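Long-range contacts in succinate-semialdehyde dehydrogenase (Synechococcus sp., PDB 4ITA), which probably catalyses the NADP-dependent oxidation of succinic semialdehyde to succinate, as a member of the aldehyde dehydrogenase family: residues A[52-56]-A[172-178]; A[103-107]-A[440-445]; A[242-248]-A[394-400]; A[285-289]-A[329-333]; A[380-384]-A[406-410]. Residue numbers count along the deposited sequence, not the author numbering.

Contact 1 (A[52-56]-A[172-178]); sequences WLENA and LEAAGFP. With EDO (1,2-ethanediol), chain E.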
# COMPACT_ATOMS: atom_id res chain seq x y z
N TRP A 52 -14.43 -20.70 13.31
CA TRP A 52 -13.78 -20.03 14.42
C TRP A 52 -14.19 -18.56 14.48
O TRP A 52 -14.46 -18.03 15.57
CB TRP A 52 -12.26 -20.24 14.35
CG TRP A 52 -11.88 -21.70 14.41
CD1 TRP A 52 -12.50 -22.69 15.14
CD2 TRP A 52 -10.82 -22.35 13.69
NE1 TRP A 52 -11.89 -23.90 14.92
CE2 TRP A 52 -10.85 -23.72 14.04
CE3 TRP A 52 -9.85 -21.91 12.78
CZ2 TRP A 52 -9.95 -24.65 13.51
CZ3 TRP A 52 -8.96 -22.83 12.26
CH2 TRP A 52 -9.01 -24.18 12.62
N LEU A 53 -14.30 -17.91 13.33
CA LEU A 53 -14.73 -16.51 13.29
C LEU A 53 -16.16 -16.34 13.79
O LEU A 53 -16.47 -15.41 14.54
CB LEU A 53 -14.62 -15.95 11.87
CG LEU A 53 -13.54 -14.93 11.59
CD1 LEU A 53 -13.79 -14.30 10.22
CD2 LEU A 53 -13.49 -13.86 12.67
N GLU A 54 -17.04 -17.26 13.39
CA GLU A 54 -18.43 -17.20 13.84
C GLU A 54 -18.54 -17.52 15.33
O GLU A 54 -19.38 -16.96 16.03
CB GLU A 54 -19.33 -18.10 12.98
CG GLU A 54 -19.49 -17.52 11.58
CD GLU A 54 -20.36 -18.34 10.65
OE1 GLU A 54 -20.55 -19.55 10.90
OE2 GLU A 54 -20.86 -17.76 9.66
N ASN A 55 -17.68 -18.41 15.82
CA ASN A 55 -17.62 -18.67 17.25
C ASN A 55 -17.22 -17.42 18.02
O ASN A 55 -17.78 -17.13 19.08
CB ASN A 55 -16.64 -19.80 17.58
CG ASN A 55 -17.20 -21.17 17.28
OD1 ASN A 55 -18.38 -21.34 16.97
ND2 ASN A 55 -16.34 -22.18 17.40
N ALA A 56 -16.25 -16.68 17.49
CA ALA A 56 -15.81 -15.43 18.11
C ALA A 56 -16.96 -14.42 18.16
O ALA A 56 -17.18 -13.78 19.19
CB ALA A 56 -14.62 -14.84 17.36
N LEU A 172 -10.51 -15.21 21.01
CA LEU A 172 -10.09 -15.95 19.83
C LEU A 172 -9.62 -17.37 20.17
O LEU A 172 -9.85 -18.31 19.40
CB LEU A 172 -9.05 -15.16 19.03
CG LEU A 172 -9.60 -13.85 18.46
CD1 LEU A 172 -8.47 -13.00 17.89
CD2 LEU A 172 -10.65 -14.09 17.40
N GLU A 173 -9.00 -17.53 21.34
CA GLU A 173 -8.65 -18.87 21.84
C GLU A 173 -9.91 -19.69 22.09
O GLU A 173 -9.99 -20.86 21.69
CB GLU A 173 -7.81 -18.76 23.11
CG GLU A 173 -7.29 -20.10 23.64
CD GLU A 173 -8.36 -21.00 24.26
OE1 GLU A 173 -9.21 -20.50 25.02
OE2 GLU A 173 -8.37 -22.20 23.94
N ALA A 174 -10.87 -19.10 22.81
CA ALA A 174 -12.11 -19.80 23.14
C ALA A 174 -12.89 -20.15 21.88
O ALA A 174 -13.59 -21.16 21.85
CB ALA A 174 -12.96 -18.97 24.09
N ALA A 175 -12.76 -19.33 20.85
CA ALA A 175 -13.45 -19.56 19.59
C ALA A 175 -12.91 -20.77 18.84
O ALA A 175 -13.61 -21.37 18.01
CB ALA A 175 -13.38 -18.34 18.72
N GLY A 176 -11.65 -21.12 19.11
CA GLY A 176 -11.03 -22.27 18.48
C GLY A 176 -9.84 -21.98 17.59
O GLY A 176 -9.26 -22.91 17.03
N PHE A 177 -9.47 -20.71 17.43
CA PHE A 177 -8.31 -20.40 16.59
C PHE A 177 -7.06 -21.01 17.20
O PHE A 177 -6.79 -20.81 18.39
CB PHE A 177 -8.13 -18.89 16.42
CG PHE A 177 -9.12 -18.26 15.48
CD1 PHE A 177 -8.95 -18.37 14.10
CD2 PHE A 177 -10.21 -17.55 15.97
CE1 PHE A 177 -9.86 -17.80 13.23
CE2 PHE A 177 -11.12 -16.96 15.10
CZ PHE A 177 -10.94 -17.08 13.74
N PRO A 178 -6.29 -21.77 16.40
CA PRO A 178 -5.09 -22.43 16.95
C PRO A 178 -4.08 -21.48 17.60
O PRO A 178 -3.97 -20.30 17.23
CB PRO A 178 -4.48 -23.11 15.73
CG PRO A 178 -5.65 -23.38 14.82
CD PRO A 178 -6.55 -22.18 15.00
C1 EDO E . -5.46 -17.12 20.48
O1 EDO E . -4.75 -18.12 21.21
C2 EDO E . -5.78 -17.61 19.08
O2 EDO E . -4.57 -17.90 18.36

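Contact 2 (A[103-107]-A[440-445]); sequences FLANE and GLAGIR. With EDO (1,2-ethanediol), chain F.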
# COMPACT_ATOMS: atom_id res chain seq x y z
N PHE A 103 -14.63 -13.23 -1.55
CA PHE A 103 -13.76 -12.08 -1.77
C PHE A 103 -12.34 -12.49 -2.16
O PHE A 103 -11.61 -11.69 -2.74
CB PHE A 103 -13.70 -11.23 -0.51
CG PHE A 103 -14.92 -10.36 -0.28
CD1 PHE A 103 -15.99 -10.35 -1.18
CD2 PHE A 103 -14.98 -9.55 0.84
CE1 PHE A 103 -17.10 -9.53 -0.94
CE2 PHE A 103 -16.07 -8.73 1.07
CZ PHE A 103 -17.13 -8.72 0.19
N LEU A 104 -11.95 -13.72 -1.84
CA LEU A 104 -10.61 -14.21 -2.13
C LEU A 104 -10.56 -15.25 -3.25
O LEU A 104 -9.50 -15.83 -3.52
CB LEU A 104 -9.96 -14.77 -0.86
CG LEU A 104 -9.65 -13.74 0.23
CD1 LEU A 104 -9.16 -14.44 1.49
CD2 LEU A 104 -8.60 -12.74 -0.26
N ALA A 105 -11.69 -15.49 -3.90
CA ALA A 105 -11.76 -16.46 -5.00
C ALA A 105 -10.90 -16.05 -6.19
O ALA A 105 -10.67 -14.86 -6.43
CB ALA A 105 -13.21 -16.65 -5.43
N ASN A 106 -10.43 -17.05 -6.94
CA ASN A 106 -9.66 -16.79 -8.16
C ASN A 106 -10.42 -15.86 -9.09
O ASN A 106 -11.63 -16.00 -9.27
CB ASN A 106 -9.39 -18.08 -8.92
CG ASN A 106 -8.50 -19.05 -8.17
OD1 ASN A 106 -7.89 -18.71 -7.15
ND2 ASN A 106 -8.42 -20.27 -8.68
N GLU A 107 -9.70 -14.93 -9.71
CA GLU A 107 -10.30 -14.07 -10.72
C GLU A 107 -9.63 -14.36 -12.06
O GLU A 107 -8.43 -14.12 -12.23
CB GLU A 107 -10.17 -12.60 -10.32
CG GLU A 107 -10.98 -12.27 -9.07
CD GLU A 107 -10.76 -10.87 -8.52
OE1 GLU A 107 -9.64 -10.34 -8.66
OE2 GLU A 107 -11.71 -10.31 -7.93
N GLY A 440 -15.13 -3.80 3.91
CA GLY A 440 -15.52 -4.19 2.57
C GLY A 440 -14.58 -5.22 1.96
O GLY A 440 -13.96 -6.02 2.66
N LEU A 441 -14.48 -5.21 0.64
CA LEU A 441 -13.55 -6.08 -0.05
C LEU A 441 -12.11 -5.69 0.29
O LEU A 441 -11.24 -6.55 0.46
CB LEU A 441 -13.78 -5.98 -1.57
CG LEU A 441 -12.77 -6.71 -2.46
CD1 LEU A 441 -12.81 -8.19 -2.19
CD2 LEU A 441 -13.04 -6.41 -3.93
N ALA A 442 -11.87 -4.38 0.39
CA ALA A 442 -10.52 -3.87 0.61
C ALA A 442 -9.84 -4.49 1.83
O ALA A 442 -8.66 -4.83 1.78
CB ALA A 442 -10.55 -2.35 0.75
N GLY A 443 -10.58 -4.64 2.92
CA GLY A 443 -10.00 -5.12 4.17
C GLY A 443 -9.33 -6.48 4.05
O GLY A 443 -8.35 -6.76 4.74
N ILE A 444 -9.86 -7.34 3.20
CA ILE A 444 -9.30 -8.68 3.08
C ILE A 444 -8.31 -8.79 1.91
O ILE A 444 -7.63 -9.79 1.76
CB ILE A 444 -10.41 -9.76 3.03
CG1 ILE A 444 -9.88 -11.13 3.48
CG2 ILE A 444 -11.10 -9.81 1.66
CD1 ILE A 444 -10.96 -12.17 3.72
N ARG A 445 -8.23 -7.74 1.09
CA ARG A 445 -7.29 -7.73 -0.03
C ARG A 445 -5.96 -7.04 0.28
O ARG A 445 -5.01 -7.18 -0.47
CB ARG A 445 -7.91 -7.08 -1.26
CG ARG A 445 -9.02 -7.89 -1.90
CD ARG A 445 -8.50 -9.18 -2.54
NE ARG A 445 -9.54 -9.83 -3.33
CZ ARG A 445 -9.89 -9.47 -4.56
NH1 ARG A 445 -9.28 -8.46 -5.15
NH2 ARG A 445 -10.86 -10.12 -5.19
C1 EDO F . -6.05 -9.65 5.66
O1 EDO F . -4.98 -9.31 6.57
C2 EDO F . -5.69 -9.27 4.23
O2 EDO F . -5.76 -7.84 4.15
O HOH W 1 -12.49 -12.87 -5.74
O HOH W 2 -10.09 -7.60 -7.79

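Contact 3 (A[242-248]-A[394-400]); sequences SADLDEA and WTNDPAE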
# COMPACT_ATOMS: atom_id res chain seq x y z
N SER A 242 -30.78 24.33 2.92
CA SER A 242 -31.87 23.40 2.66
C SER A 242 -31.84 22.18 3.58
O SER A 242 -32.65 21.27 3.43
CB SER A 242 -31.87 22.94 1.21
OG SER A 242 -30.69 22.20 0.90
N ALA A 243 -30.91 22.16 4.53
CA ALA A 243 -30.81 21.03 5.45
C ALA A 243 -31.99 20.92 6.42
O ALA A 243 -32.63 21.92 6.74
CB ALA A 243 -29.51 21.12 6.24
N ASP A 244 -32.27 19.70 6.87
CA ASP A 244 -33.14 19.48 8.02
C ASP A 244 -32.33 19.88 9.24
O ASP A 244 -31.51 19.09 9.74
CB ASP A 244 -33.57 18.01 8.12
CG ASP A 244 -34.52 17.72 9.31
OD1 ASP A 244 -34.56 18.48 10.30
OD2 ASP A 244 -35.22 16.69 9.24
N LEU A 245 -32.54 21.10 9.72
CA LEU A 245 -31.70 21.69 10.74
C LEU A 245 -31.76 20.93 12.06
O LEU A 245 -30.72 20.67 12.67
CB LEU A 245 -32.09 23.16 10.98
CG LEU A 245 -31.06 24.25 10.68
CD1 LEU A 245 -30.28 23.97 9.40
CD2 LEU A 245 -31.75 25.59 10.59
N ASP A 246 -32.96 20.56 12.49
CA ASP A 246 -33.09 19.85 13.76
C ASP A 246 -32.40 18.49 13.72
O ASP A 246 -31.72 18.10 14.68
CB ASP A 246 -34.55 19.71 14.18
CG ASP A 246 -35.16 21.03 14.63
OD1 ASP A 246 -34.42 22.00 14.87
OD2 ASP A 246 -36.40 21.08 14.75
N GLU A 247 -32.54 17.76 12.61
CA GLU A 247 -31.83 16.49 12.45
C GLU A 247 -30.31 16.71 12.45
O GLU A 247 -29.58 15.98 13.10
CB GLU A 247 -32.25 15.73 11.19
CG GLU A 247 -31.58 14.35 11.09
CD GLU A 247 -31.87 13.60 9.79
OE1 GLU A 247 -32.42 14.21 8.85
OE2 GLU A 247 -31.54 12.40 9.73
N ALA A 248 -29.86 17.73 11.72
CA ALA A 248 -28.44 18.04 11.66
C ALA A 248 -27.85 18.37 13.03
O ALA A 248 -26.73 17.96 13.34
CB ALA A 248 -28.17 19.17 10.66
N TRP A 394 -24.78 18.58 4.82
CA TRP A 394 -26.23 18.57 4.98
C TRP A 394 -26.86 19.56 4.03
O TRP A 394 -26.67 20.77 4.14
CB TRP A 394 -26.59 18.86 6.44
CG TRP A 394 -26.09 17.77 7.33
CD1 TRP A 394 -24.78 17.50 7.63
CD2 TRP A 394 -26.87 16.77 7.98
NE1 TRP A 394 -24.70 16.39 8.43
CE2 TRP A 394 -25.97 15.93 8.67
CE3 TRP A 394 -28.24 16.50 8.05
CZ2 TRP A 394 -26.40 14.83 9.43
CZ3 TRP A 394 -28.66 15.42 8.80
CH2 TRP A 394 -27.75 14.60 9.48
N THR A 395 -27.60 19.03 3.06
CA THR A 395 -28.24 19.82 2.03
C THR A 395 -29.17 18.91 1.27
O THR A 395 -28.91 17.71 1.13
CB THR A 395 -27.21 20.43 1.05
OG1 THR A 395 -27.92 20.96 -0.09
CG2 THR A 395 -26.21 19.38 0.57
N ASN A 396 -30.26 19.47 0.77
CA ASN A 396 -31.20 18.72 -0.04
C ASN A 396 -31.27 19.23 -1.47
O ASN A 396 -32.20 18.89 -2.21
CB ASN A 396 -32.56 18.68 0.64
CG ASN A 396 -32.54 17.79 1.86
OD1 ASN A 396 -32.42 16.57 1.74
ND2 ASN A 396 -32.60 18.39 3.04
N ASP A 397 -30.28 20.02 -1.84
CA ASP A 397 -30.11 20.46 -3.22
C ASP A 397 -29.21 19.46 -3.94
O ASP A 397 -28.05 19.30 -3.56
CB ASP A 397 -29.48 21.86 -3.27
CG ASP A 397 -29.33 22.37 -4.68
OD1 ASP A 397 -30.34 22.84 -5.25
OD2 ASP A 397 -28.21 22.32 -5.24
N PRO A 398 -29.72 18.79 -4.98
CA PRO A 398 -28.92 17.75 -5.64
C PRO A 398 -27.59 18.26 -6.19
O PRO A 398 -26.58 17.55 -6.09
CB PRO A 398 -29.83 17.27 -6.78
CG PRO A 398 -31.22 17.60 -6.30
CD PRO A 398 -31.07 18.90 -5.56
N ALA A 399 -27.56 19.47 -6.74
CA ALA A 399 -26.33 20.02 -7.29
C ALA A 399 -25.28 20.26 -6.19
O ALA A 399 -24.09 19.97 -6.38
CB ALA A 399 -26.60 21.29 -8.06
N GLU A 400 -25.72 20.78 -5.05
CA GLU A 400 -24.83 20.93 -3.91
C GLU A 400 -24.33 19.58 -3.42
O GLU A 400 -23.14 19.42 -3.13
CB GLU A 400 -25.51 21.68 -2.76
CG GLU A 400 -25.84 23.12 -3.09
CD GLU A 400 -26.41 23.89 -1.90
OE1 GLU A 400 -26.90 23.26 -0.94
OE2 GLU A 400 -26.35 25.14 -1.94
O HOH W 3 -28.90 24.22 0.58
O HOH W 4 -30.74 17.44 5.59

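Contact 4 (A[285-289]-A[329-333]); sequences HLKFA and ILLGG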
# COMPACT_ATOMS: atom_id res chain seq x y z
N HIS A 285 -25.59 24.64 20.77
CA HIS A 285 -25.29 25.13 22.11
C HIS A 285 -26.22 24.48 23.14
O HIS A 285 -25.77 23.91 24.13
CB HIS A 285 -25.45 26.66 22.11
CG HIS A 285 -25.03 27.34 23.37
ND1 HIS A 285 -25.08 28.71 23.52
CD2 HIS A 285 -24.55 26.85 24.54
CE1 HIS A 285 -24.65 29.04 24.72
NE2 HIS A 285 -24.32 27.93 25.37
N LEU A 286 -27.52 24.54 22.89
CA LEU A 286 -28.51 23.94 23.77
C LEU A 286 -28.33 22.43 23.93
O LEU A 286 -28.41 21.90 25.04
CB LEU A 286 -29.92 24.25 23.26
CG LEU A 286 -30.31 25.74 23.32
CD1 LEU A 286 -31.55 25.99 22.47
CD2 LEU A 286 -30.55 26.17 24.76
N LYS A 287 -28.06 21.73 22.83
CA LYS A 287 -27.91 20.28 22.90
C LYS A 287 -26.66 19.90 23.70
O LYS A 287 -26.70 19.01 24.55
CB LYS A 287 -27.87 19.68 21.49
CG LYS A 287 -28.29 18.22 21.43
CD LYS A 287 -29.77 18.06 21.74
CE LYS A 287 -30.14 16.61 22.03
NZ LYS A 287 -31.51 16.48 22.60
N PHE A 288 -25.55 20.59 23.45
CA PHE A 288 -24.32 20.31 24.19
C PHE A 288 -24.51 20.61 25.68
O PHE A 288 -24.01 19.87 26.54
CB PHE A 288 -23.15 21.17 23.68
CG PHE A 288 -22.44 20.62 22.46
CD1 PHE A 288 -23.13 20.10 21.38
CD2 PHE A 288 -21.05 20.71 22.38
CE1 PHE A 288 -22.45 19.64 20.25
CE2 PHE A 288 -20.37 20.25 21.26
CZ PHE A 288 -21.07 19.72 20.20
N ALA A 289 -25.24 21.69 25.98
CA ALA A 289 -25.37 22.17 27.35
C ALA A 289 -26.06 21.18 28.27
O ALA A 289 -25.82 21.18 29.48
CB ALA A 289 -26.10 23.52 27.37
N ILE A 329 -15.37 31.27 23.90
CA ILE A 329 -15.99 30.07 24.46
C ILE A 329 -17.49 30.31 24.58
O ILE A 329 -17.93 31.19 25.32
CB ILE A 329 -15.45 29.76 25.87
CG1 ILE A 329 -13.94 29.52 25.83
CG2 ILE A 329 -16.17 28.54 26.45
CD1 ILE A 329 -13.31 29.35 27.22
N LEU A 330 -18.27 29.52 23.86
CA LEU A 330 -19.72 29.60 23.95
C LEU A 330 -20.21 28.71 25.09
O LEU A 330 -21.24 28.99 25.72
CB LEU A 330 -20.34 29.20 22.61
CG LEU A 330 -21.85 29.37 22.41
CD1 LEU A 330 -22.25 30.83 22.53
CD2 LEU A 330 -22.26 28.82 21.06
N LEU A 331 -19.46 27.65 25.36
CA LEU A 331 -19.82 26.65 26.35
C LEU A 331 -18.58 25.87 26.77
O LEU A 331 -17.75 25.55 25.93
CB LEU A 331 -20.84 25.68 25.74
CG LEU A 331 -21.37 24.62 26.71
CD1 LEU A 331 -22.41 25.24 27.64
CD2 LEU A 331 -21.97 23.46 25.96
N GLY A 332 -18.46 25.56 28.06
CA GLY A 332 -17.39 24.70 28.55
C GLY A 332 -16.03 25.38 28.61
O GLY A 332 -15.90 26.51 29.09
N GLY A 333 -14.99 24.68 28.15
CA GLY A 333 -13.70 25.31 27.98
C GLY A 333 -12.71 25.21 29.13
O GLY A 333 -11.65 25.84 29.09

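Contact 5 (A[380-384]-A[406-410]); sequences ALAND and QELDA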
# COMPACT_ATOMS: atom_id res chain seq x y z
N ALA A 380 -13.71 25.06 0.43
CA ALA A 380 -12.35 25.51 0.70
C ALA A 380 -12.01 25.37 2.18
O ALA A 380 -10.93 24.90 2.54
CB ALA A 380 -12.15 26.95 0.23
N LEU A 381 -12.92 25.80 3.05
CA LEU A 381 -12.66 25.74 4.48
C LEU A 381 -12.62 24.29 4.95
O LEU A 381 -11.77 23.90 5.75
CB LEU A 381 -13.70 26.54 5.25
CG LEU A 381 -13.56 26.57 6.77
CD1 LEU A 381 -12.20 27.08 7.17
CD2 LEU A 381 -14.65 27.44 7.37
N ALA A 382 -13.56 23.49 4.44
CA ALA A 382 -13.61 22.08 4.80
C ALA A 382 -12.30 21.36 4.50
O ALA A 382 -11.86 20.50 5.27
CB ALA A 382 -14.76 21.40 4.09
N ASN A 383 -11.68 21.73 3.39
CA ASN A 383 -10.45 21.07 2.95
C ASN A 383 -9.17 21.69 3.49
O ASN A 383 -8.08 21.16 3.27
CB ASN A 383 -10.37 21.04 1.42
CG ASN A 383 -11.41 20.15 0.79
OD1 ASN A 383 -11.92 19.23 1.43
ND2 ASN A 383 -11.71 20.39 -0.48
N ASP A 384 -9.29 22.82 4.20
CA ASP A 384 -8.12 23.59 4.63
C ASP A 384 -7.53 23.04 5.92
O ASP A 384 -7.43 23.73 6.94
CB ASP A 384 -8.51 25.07 4.78
CG ASP A 384 -7.30 25.97 4.96
OD1 ASP A 384 -6.21 25.61 4.47
OD2 ASP A 384 -7.44 27.03 5.61
N GLN A 406 -18.07 15.27 -4.70
CA GLN A 406 -16.93 15.29 -5.61
C GLN A 406 -15.72 16.03 -5.04
O GLN A 406 -14.58 15.62 -5.25
CB GLN A 406 -17.34 15.90 -6.95
CG GLN A 406 -18.31 15.04 -7.74
CD GLN A 406 -17.68 13.73 -8.20
OE1 GLN A 406 -16.55 13.72 -8.69
NE2 GLN A 406 -18.41 12.63 -8.04
N GLU A 407 -15.97 17.11 -4.32
CA GLU A 407 -14.91 18.06 -4.01
C GLU A 407 -14.39 18.07 -2.58
O GLU A 407 -13.34 18.67 -2.32
CB GLU A 407 -15.32 19.47 -4.44
CG GLU A 407 -15.63 19.59 -5.92
CD GLU A 407 -16.16 20.95 -6.31
OE1 GLU A 407 -15.73 21.96 -5.71
OE2 GLU A 407 -17.02 21.00 -7.21
N LEU A 408 -15.09 17.44 -1.64
CA LEU A 408 -14.55 17.32 -0.29
C LEU A 408 -13.39 16.32 -0.32
O LEU A 408 -13.54 15.19 -0.80
CB LEU A 408 -15.63 16.90 0.70
CG LEU A 408 -16.68 17.98 0.97
CD1 LEU A 408 -17.90 17.42 1.69
CD2 LEU A 408 -16.07 19.13 1.75
N ASP A 409 -12.24 16.76 0.18
CA ASP A 409 -11.01 15.98 0.13
C ASP A 409 -10.92 15.05 1.33
O ASP A 409 -10.24 15.34 2.32
CB ASP A 409 -9.78 16.91 0.10
CG ASP A 409 -9.55 17.56 -1.26
OD1 ASP A 409 -10.07 17.05 -2.27
OD2 ASP A 409 -8.82 18.57 -1.30
N ALA A 410 -11.61 13.92 1.23
CA ALA A 410 -11.71 12.99 2.34
C ALA A 410 -11.87 11.58 1.79
O ALA A 410 -12.27 11.40 0.64
CB ALA A 410 -12.90 13.35 3.22

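Contact 1 (A[52-56]-A[172-178])
This is a close helix-to-helix contact in the Rossmann-type half of the subunit, where helix 46-62 packs against the C-terminal end of helix 162-175 and the turn that follows. The approach is tight, 4.9 Å between Asn55 CA and Ala175 CA, because only a methyl stands between the backbones: Ala175 CB lies 3.3 Å from Trp52 O and 4.0 Å from Ala56 CB. Helix 162-175 ends in a Schellman motif at Gly176, whose positive phi suits glycine; a CB there would also clash with Trp52 CD1. The chain then brings Phe177 and Pro178 to Trp52. The indole edge meets the Phe177 face in a T-shaped pair, centroids 5.4 Å apart; Trp52 CB sits 3.4 Å from the Phe177 centroid, and Pro178 CD makes a CH-pi contact with the indole face. Phe177 reaches on to Leu147 of helix 137-149. Asn55 ND2 donates to Ala175 O (2.9 Å), a carbonyl in the last turn of the helix. One directed hydrogen bond thus accompanies an otherwise apolar, aromatic-rich interface.

Contact 2 (A[103-107]-A[440-445])
Residues 103-107 leave the end of helix 79-103 and run into strand 107-108, while 440-445 form a short, weakly bonded helix entered through Gly440, whose positive phi suits glycine. The backbones stay apart, Phe103 CA to Leu441 CA being 6.2 Å, so side chains fill the gap. Leu441 CB lies over one face of the Phe103 ring, with Phe103 CG 3.6 Å from Leu441 CD1; Ile444 CG2 sits at the ring edge, and Leu104 CD1 meets Ile444 CD1 at 3.7 Å. Arg445, long enough to span the gap, reaches across to the loop: its NE and NH2 donate to Phe103 O at 2.8 and 3.0 Å, a carbonyl at the helix end, and NH2 forms a salt bridge with Glu107 OE2 (2.9 Å). Water 2 joins Arg445 NH1 to Glu107 OE1, which is also hydrogen-bonded to Tyr120; the Tyr120 ring makes a cation-pi contact with Arg445. Ile444 and Leu104 continue onto helix 137-149, so the contact fits between that helix, the end of helix 79-103 and strand 115-129.

Contact 3 (A[242-248]-A[394-400])
Ser242 adopts the p rotamer (chi1 64°), which turns OG to the opposing backbone, where it accepts from Asn396 N at 2.8 Å. Asn396 replies with its m side chain: ND2 donates to Ser242 O at 2.9 Å, a reciprocal pair. Thr395, at chi1 168°, closes an ST turn by accepting from Asp397 N (3.1 Å) at OG1, which donates to Glu400 OE1 at 2.7 Å. Asp244 and Asp397 are both in the t rotamer and N-cap their helices, Asp244 OD1 taking Glu247 N (3.2 Å) and Asp397 OD2 taking Glu400 N (2.9 Å). Trp394, m at chi1, lays its six-membered ring under Ala248, whose CA stands 3.9 Å from the ring centroid; alanine is small enough for this, and Ala243 CB packs on Trp394 CB at 3.7 Å. The extended Glu247 runs past the indole edge to a salt bridge with Lys456 of the second subunit. The segments are thus joined by two polar bonds on the exposed side and tryptophan-alanine packing on the buried side.

Contact 4 (A[285-289]-A[329-333])
The imidazole of His285 lies against Leu330, whose CG stands 3.7 Å from the ring centroid and 22° off its normal, a CH-pi contact over the ring face. Its t rotamer (chi1 -174°) carries the flat ring out from helix 274-289 to the strand, and a planar aromatic suits the place because it offers a broad face to a branched aliphatic side chain. The neighbouring Leu331 lies at the edge of the same ring, with CD1 4.0 Å from His285 NE2. Leu331 then lies against the helix at Phe288 and Ala289: its CD2 comes within 3.4 Å of Phe288 CB, and its CD1 within 4.1 Å of Ala289 CB. A small alanine leaves room for the leucine beside the helix backbone. No hydrogen bond joins the two segments, and although His285 NE2 is 3.3 Å from Leu330 O, the angle is poor; the attachment is by packing alone. Both leucines can point to the helix because the chain turns a corner at Leu330. Leu330 and Leu331 pair through their backbones with Ile347 of strand 346-349, while Phe288 continues onto Ile347 and onto helix 245-257, so helix 274-289 lies between the edge strand 328-331 and that neighbouring helix.

Contact 5 (A[380-384]-A[406-410])
The contact lies at the return of a beta-alpha-beta unit, strand 390-394, helix 398-407 and strand 412-415, and joins the C-terminal end of helix 375-383 to the segment leading into strand 412-415. Asn383 is its centre. Its carboxamide bonds to two backbone groups on either side of Leu408: OD1 accepts from Asp409 N at 2.8 Å, and ND2 donates to Glu407 O at 3.0 Å. Asparagine suits the place because one short planar group supplies both an acceptor and a donor, matching the carbonyl of Glu407 in the last turn and the amide of Asp409 just past it. Beneath it Ala382 CB touches Leu408 CD2 at 3.5 Å, and Leu408 rests on Ala391 of strand 390-394. Asp409 is the centre of an inverse gamma turn that redirects the chain. The second subunit is close by: its Lys451 donates to Leu408 O and its Asn449 to Ala410 O. Such a crossover between adjacent parallel strands is the repeating element of Rossmann-like alpha/beta folds.

How the contacts relate
Contacts 1 and 2 lie about 21 Å apart between centres, in the half of the chain built round the sheet containing strand 115-129, and both lean on helix 137-149. Contacts 3, 4 and 5 belong to the seven-stranded sheet; contacts 3 and 5 share helix 398-407, one at its start and one at its end, and both have partners in the second subunit. Contact 4 is the surface contact, joined by packing alone, whereas the others are partly buried and mix apolar packing with polar bonds. Contact 1 is dominated by aromatic rings and contact 2 alone has a cross-segment salt bridge. Contacts 1, 3 and 5 each use asparagine-to-backbone bonding near a helix start or end.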